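Local structure of oligopeptide-binding protein oppA (3DRF) at residues A[69-81]-A[182-194]. The protein binds oligopeptides in a voluminous cavity that closes like a Venus flytrap and passes them to the OppABCDF ABC transporter for uptake, which growth in milk requires. Residues are numbered along the deposited sequence; the frame is centred on the assembly and turned at random. Where two conformers were deposited one is given.
Sequences QDGLFFTDSGFKF and MTQSGNGYFLETV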
loop_
_atom_site.group_PDB
_atom_site.type_symbol
_atom_site.label_atom_id
_atom_site.label_comp_id
_atom_site.label_asym_id
_atom_site.label_seq_id
_atom_site.Cartn_x
_atom_site.Cartn_y
_atom_site.Cartn_z
ATOM N N GLN A 69 0.625 -12.857 5.557
ATOM C CA GLN A 69 0.068 -13.425 4.279
ATOM C C GLN A 69 1.137 -14.264 3.546
ATOM O O GLN A 69 1.258 -14.262 2.373
ATOM C CB GLN A 69 -0.570 -12.306 3.423
ATOM C CG GLN A 69 -1.700 -11.619 4.168
ATOM C CD GLN A 69 -2.120 -10.287 3.543
ATOM O OE1 GLN A 69 -3.276 -10.024 3.376
ATOM N NE2 GLN A 69 -1.154 -9.501 3.172
ATOM N N ASP A 70 1.850 -15.019 4.365
ATOM C CA ASP A 70 2.753 -16.095 3.947
ATOM C C ASP A 70 3.933 -15.632 3.065
ATOM O O ASP A 70 4.283 -16.184 2.076
ATOM C CB ASP A 70 1.942 -17.279 3.369
ATOM C CG ASP A 70 0.979 -17.837 4.410
ATOM O OD1 ASP A 70 1.430 -17.950 5.558
ATOM O OD2 ASP A 70 -0.132 -18.104 4.068
ATOM N N GLY A 71 4.529 -14.575 3.572
ATOM C CA GLY A 71 5.793 -14.082 3.052
ATOM C C GLY A 71 6.912 -15.096 3.212
ATOM O O GLY A 71 6.960 -15.827 4.202
ATOM N N LEU A 72 7.802 -15.152 2.225
ATOM C CA LEU A 72 8.837 -16.200 2.150
ATOM C C LEU A 72 10.256 -15.810 2.584
ATOM O O LEU A 72 10.972 -16.636 3.015
ATOM C CB LEU A 72 8.935 -16.719 0.694
ATOM C CG LEU A 72 7.757 -17.554 0.215
ATOM C CD1 LEU A 72 7.968 -17.864 -1.238
ATOM C CD2 LEU A 72 7.617 -18.887 1.080
ATOM N N PHE A 73 10.618 -14.551 2.361
ATOM C CA PHE A 73 12.055 -14.172 2.419
ATOM C C PHE A 73 12.409 -13.295 3.612
ATOM O O PHE A 73 11.687 -12.422 3.987
ATOM C CB PHE A 73 12.441 -13.445 1.128
ATOM C CG PHE A 73 12.096 -14.211 -0.135
ATOM C CD1 PHE A 73 12.675 -15.441 -0.376
ATOM C CD2 PHE A 73 11.209 -13.681 -1.057
ATOM C CE1 PHE A 73 12.350 -16.192 -1.530
ATOM C CE2 PHE A 73 10.866 -14.422 -2.227
ATOM C CZ PHE A 73 11.436 -15.693 -2.456
ATOM N N PHE A 74 13.587 -13.516 4.151
ATOM C CA PHE A 74 14.152 -12.630 5.152
ATOM C C PHE A 74 14.964 -11.565 4.426
ATOM O O PHE A 74 15.377 -11.760 3.317
ATOM C CB PHE A 74 15.076 -13.416 6.111
ATOM C CG PHE A 74 14.349 -14.205 7.231
ATOM C CD1 PHE A 74 12.993 -14.238 7.312
ATOM C CD2 PHE A 74 15.085 -14.887 8.189
ATOM C CE1 PHE A 74 12.352 -14.941 8.347
ATOM C CE2 PHE A 74 14.428 -15.604 9.222
ATOM C CZ PHE A 74 13.095 -15.623 9.245
ATOM N N THR A 75 15.157 -10.457 5.127
ATOM C CA THR A 75 15.987 -9.343 4.640
ATOM C C THR A 75 16.834 -8.785 5.751
ATOM O O THR A 75 16.613 -9.064 6.882
ATOM C CB THR A 75 15.166 -8.140 4.048
ATOM O OG1 THR A 75 14.528 -7.424 5.119
ATOM C CG2 THR A 75 14.089 -8.602 3.013
ATOM N N ASP A 76 17.823 -8.016 5.350
ATOM C CA ASP A 76 18.582 -7.170 6.303
ATOM C C ASP A 76 17.839 -5.863 6.544
ATOM O O ASP A 76 16.757 -5.706 6.071
ATOM C CB ASP A 76 20.025 -6.944 5.840
ATOM C CG ASP A 76 20.140 -6.147 4.533
ATOM O OD1 ASP A 76 19.231 -5.494 4.136
ATOM O OD2 ASP A 76 21.212 -6.239 3.972
ATOM N N SER A 77 18.436 -4.950 7.316
ATOM C CA SER A 77 17.759 -3.725 7.676
ATOM C C SER A 77 17.635 -2.729 6.511
ATOM O O SER A 77 16.928 -1.788 6.622
ATOM C CB SER A 77 18.494 -3.019 8.833
ATOM O OG SER A 77 19.797 -2.679 8.418
ATOM N N GLY A 78 18.340 -2.982 5.425
ATOM C CA GLY A 78 18.188 -2.228 4.165
ATOM C C GLY A 78 17.258 -2.869 3.115
ATOM O O GLY A 78 17.189 -2.481 1.984
ATOM N N PHE A 79 16.546 -3.906 3.567
ATOM C CA PHE A 79 15.479 -4.639 2.789
ATOM C C PHE A 79 16.091 -5.560 1.706
ATOM O O PHE A 79 15.384 -6.074 0.859
ATOM C CB PHE A 79 14.391 -3.676 2.199
ATOM C CG PHE A 79 13.813 -2.733 3.232
ATOM C CD1 PHE A 79 13.118 -3.243 4.300
ATOM C CD2 PHE A 79 14.023 -1.408 3.163
ATOM C CE1 PHE A 79 12.603 -2.387 5.302
ATOM C CE2 PHE A 79 13.483 -0.562 4.143
ATOM C CZ PHE A 79 12.804 -1.078 5.203
ATOM N N LYS A 80 17.355 -5.734 1.724
ATOM C CA LYS A 80 18.033 -6.614 0.795
ATOM C C LYS A 80 17.809 -8.074 1.198
ATOM O O LYS A 80 17.921 -8.400 2.359
ATOM C CB LYS A 80 19.553 -6.299 0.821
ATOM C CG LYS A 80 20.341 -7.045 -0.200
ATOM C CD LYS A 80 21.878 -7.164 0.061
ATOM C CE LYS A 80 22.638 -5.889 0.296
ATOM N NZ LYS A 80 24.127 -6.048 0.402
ATOM N N PHE A 81 17.450 -8.944 0.288
ATOM C CA PHE A 81 17.224 -10.370 0.623
ATOM C C PHE A 81 18.469 -11.011 1.213
ATOM O O PHE A 81 19.556 -10.785 0.753
ATOM C CB PHE A 81 16.852 -11.202 -0.632
ATOM C CG PHE A 81 15.547 -10.782 -1.298
ATOM C CD1 PHE A 81 14.345 -10.918 -0.639
ATOM C CD2 PHE A 81 15.540 -10.270 -2.575
ATOM C CE1 PHE A 81 13.150 -10.574 -1.241
ATOM C CE2 PHE A 81 14.354 -9.893 -3.195
ATOM C CZ PHE A 81 13.175 -10.047 -2.547
ATOM N N MET A 182 15.618 -5.964 -7.937
ATOM C CA MET A 182 15.392 -7.401 -7.663
ATOM C C MET A 182 16.152 -7.973 -6.467
ATOM O O MET A 182 15.823 -8.993 -5.994
ATOM C CB MET A 182 15.678 -8.230 -8.915
ATOM C CG MET A 182 14.512 -8.168 -9.928
ATOM S SD MET A 182 15.057 -9.112 -11.389
ATOM C CE MET A 182 13.531 -9.122 -12.401
ATOM N N THR A 183 17.179 -7.255 -6.053
ATOM C CA THR A 183 17.941 -7.623 -4.845
ATOM C C THR A 183 17.205 -7.267 -3.525
ATOM O O THR A 183 17.639 -7.685 -2.490
ATOM C CB THR A 183 19.311 -6.927 -4.829
ATOM O OG1 THR A 183 19.081 -5.535 -4.991
ATOM C CG2 THR A 183 20.227 -7.465 -5.961
ATOM N N GLN A 184 16.064 -6.597 -3.625
ATOM C CA GLN A 184 15.412 -6.003 -2.472
ATOM C C GLN A 184 13.953 -6.465 -2.392
ATOM O O GLN A 184 13.233 -6.491 -3.401
ATOM C CB GLN A 184 15.495 -4.476 -2.609
ATOM C CG GLN A 184 15.127 -3.666 -1.365
ATOM C CD GLN A 184 15.726 -2.259 -1.359
ATOM O OE1 GLN A 184 16.855 -2.064 -1.827
ATOM N NE2 GLN A 184 15.000 -1.284 -0.768
ATOM N N SER A 185 13.502 -6.810 -1.194
ATOM C CA SER A 185 12.124 -7.192 -0.986
ATOM C C SER A 185 11.237 -5.987 -1.370
ATOM O O SER A 185 11.592 -4.838 -1.193
ATOM C CB SER A 185 11.907 -7.629 0.471
ATOM O OG SER A 185 10.567 -8.016 0.664
ATOM N N GLY A 186 10.071 -6.308 -1.918
ATOM C CA GLY A 186 9.104 -5.295 -2.358
ATOM C C GLY A 186 9.376 -4.828 -3.783
ATOM O O GLY A 186 8.736 -3.933 -4.221
ATOM N N ASN A 187 10.301 -5.456 -4.497
ATOM C CA ASN A 187 10.604 -5.014 -5.890
ATOM C C ASN A 187 9.422 -5.121 -6.928
ATOM O O ASN A 187 9.383 -4.422 -7.863
ATOM C CB ASN A 187 11.886 -5.746 -6.397
ATOM C CG ASN A 187 11.674 -7.247 -6.646
ATOM O OD1 ASN A 187 11.038 -7.656 -7.573
ATOM N ND2 ASN A 187 12.202 -8.050 -5.754
ATOM N N GLY A 188 8.500 -6.059 -6.680
ATOM C CA GLY A 188 7.276 -6.233 -7.484
ATOM C C GLY A 188 7.449 -7.041 -8.766
ATOM O O GLY A 188 6.506 -7.423 -9.353
ATOM N N TYR A 189 8.679 -7.303 -9.182
ATOM C CA TYR A 189 8.989 -8.079 -10.428
ATOM C C TYR A 189 8.911 -9.600 -10.236
ATOM O O TYR A 189 8.693 -10.303 -11.158
ATOM C CB TYR A 189 10.334 -7.618 -11.026
ATOM C CG TYR A 189 10.232 -6.207 -11.605
ATOM C CD1 TYR A 189 9.648 -5.999 -12.826
ATOM C CD2 TYR A 189 10.670 -5.083 -10.889
ATOM C CE1 TYR A 189 9.525 -4.726 -13.383
ATOM C CE2 TYR A 189 10.538 -3.782 -11.416
ATOM C CZ TYR A 189 9.957 -3.626 -12.673
ATOM O OH TYR A 189 9.788 -2.386 -13.252
ATOM N N PHE A 190 9.091 -10.060 -9.007
ATOM C CA PHE A 190 8.724 -11.439 -8.618
ATOM C C PHE A 190 8.064 -11.331 -7.259
ATOM O O PHE A 190 8.338 -10.470 -6.488
ATOM C CB PHE A 190 9.885 -12.442 -8.672
ATOM C CG PHE A 190 11.034 -12.138 -7.728
ATOM C CD1 PHE A 190 11.049 -12.643 -6.418
ATOM C CD2 PHE A 190 12.131 -11.360 -8.168
ATOM C CE1 PHE A 190 12.142 -12.365 -5.567
ATOM C CE2 PHE A 190 13.183 -11.093 -7.316
ATOM C CZ PHE A 190 13.222 -11.589 -6.052
ATOM N N LEU A 191 7.132 -12.225 -7.034
ATOM C CA LEU A 191 6.294 -12.208 -5.820
ATOM C C LEU A 191 6.971 -13.002 -4.699
ATOM O O LEU A 191 7.883 -13.755 -4.919
ATOM C CB LEU A 191 4.858 -12.755 -6.137
ATOM C CG LEU A 191 4.110 -11.974 -7.268
ATOM C CD1 LEU A 191 2.756 -12.631 -7.632
ATOM C CD2 LEU A 191 3.926 -10.448 -6.856
ATOM N N GLU A 192 6.430 -12.838 -3.497
ATOM C CA GLU A 192 7.146 -13.296 -2.295
ATOM C C GLU A 192 6.287 -14.056 -1.332
ATOM O O GLU A 192 6.664 -14.223 -0.214
ATOM C CB GLU A 192 7.795 -12.073 -1.565
ATOM C CG GLU A 192 8.687 -11.185 -2.482
ATOM C CD GLU A 192 9.356 -10.042 -1.746
ATOM O OE1 GLU A 192 9.704 -10.169 -0.579
ATOM O OE2 GLU A 192 9.540 -9.047 -2.384
ATOM N N THR A 193 5.118 -14.508 -1.779
ATOM C CA THR A 193 4.192 -15.278 -0.927
ATOM C C THR A 193 3.779 -16.575 -1.622
ATOM O O THR A 193 3.922 -16.703 -2.787
ATOM C CB THR A 193 2.914 -14.435 -0.597
ATOM O OG1 THR A 193 2.224 -14.115 -1.818
ATOM C CG2 THR A 193 3.284 -13.107 0.113
ATOM N N VAL A 194 3.271 -17.494 -0.809
ATOM C CA VAL A 194 2.648 -18.757 -1.259
ATOM C C VAL A 194 1.148 -18.785 -0.910
ATOM O O VAL A 194 0.699 -18.145 -0.045
ATOM C CB VAL A 194 3.358 -20.001 -0.596
ATOM C CG1 VAL A 194 4.700 -20.274 -1.276
ATOM C CG2 VAL A 194 3.547 -19.833 0.930
HETATM O O HOH W 1 -1.400 -17.646 1.715
HETATM O O HOH W 2 9.217 -11.919 1.637
HETATM O O HOH W 3 19.767 -9.520 -2.289
#
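Lys80 with Gln184 and Gly71 with Thr193 form two isolated backbone bridges, one at each end of the contact. At the first, Ser185 N donates to Phe79 O (2.9 Å) and Phe81 N to Thr183 O (3.1 Å). At the second, Leu72 N bonds Glu192 O at 2.8 Å, and Val194 N reaches Asp70 O only weakly.

Between the bridges, aromatic rings carry much of the packing. With its CG anti to the carbonyl carbon (chi1 -63°), Phe81 brings the end of its ring nearer 182-194, and Phe81 CE2 comes within 3.5 Å of Phe190 CZ, the ring planes inclined at 33°. Polar atoms surround the same ring: Ser185 N lies over one face, while Met182 O and Asn187 ND2 meet the edge. Phe73 sets its ring edge against CG of Glu192, and Leu72 crosses Val194 at about a right angle. Phe81 also touches Val89 of strand 87-92 and Phe190 touches Tyr123 of helix 116-127, so the contact ties the loop before helix 197-200 to both.

The polar centre is Glu192, whose carboxylate uses both syn lone pairs within its own segment: Ser185 OG donates to Glu192 OE1 (2.6 Å), and Gly186 N to Glu192 OE2 (2.8 Å) almost straight. A water donates to Glu192 OE1 and accepts from Phe73 N, carrying the grip across to 69-81. Replacing Glu192 by alanine would probably leave Ser185 OG, Gly186 N and this water without their acceptor, holding the turn less firmly.

A buried carboxylate held at both oxygens thus probably helps to position the turn carrying Ser185, which packs on an apolar side chain of the bound peptide.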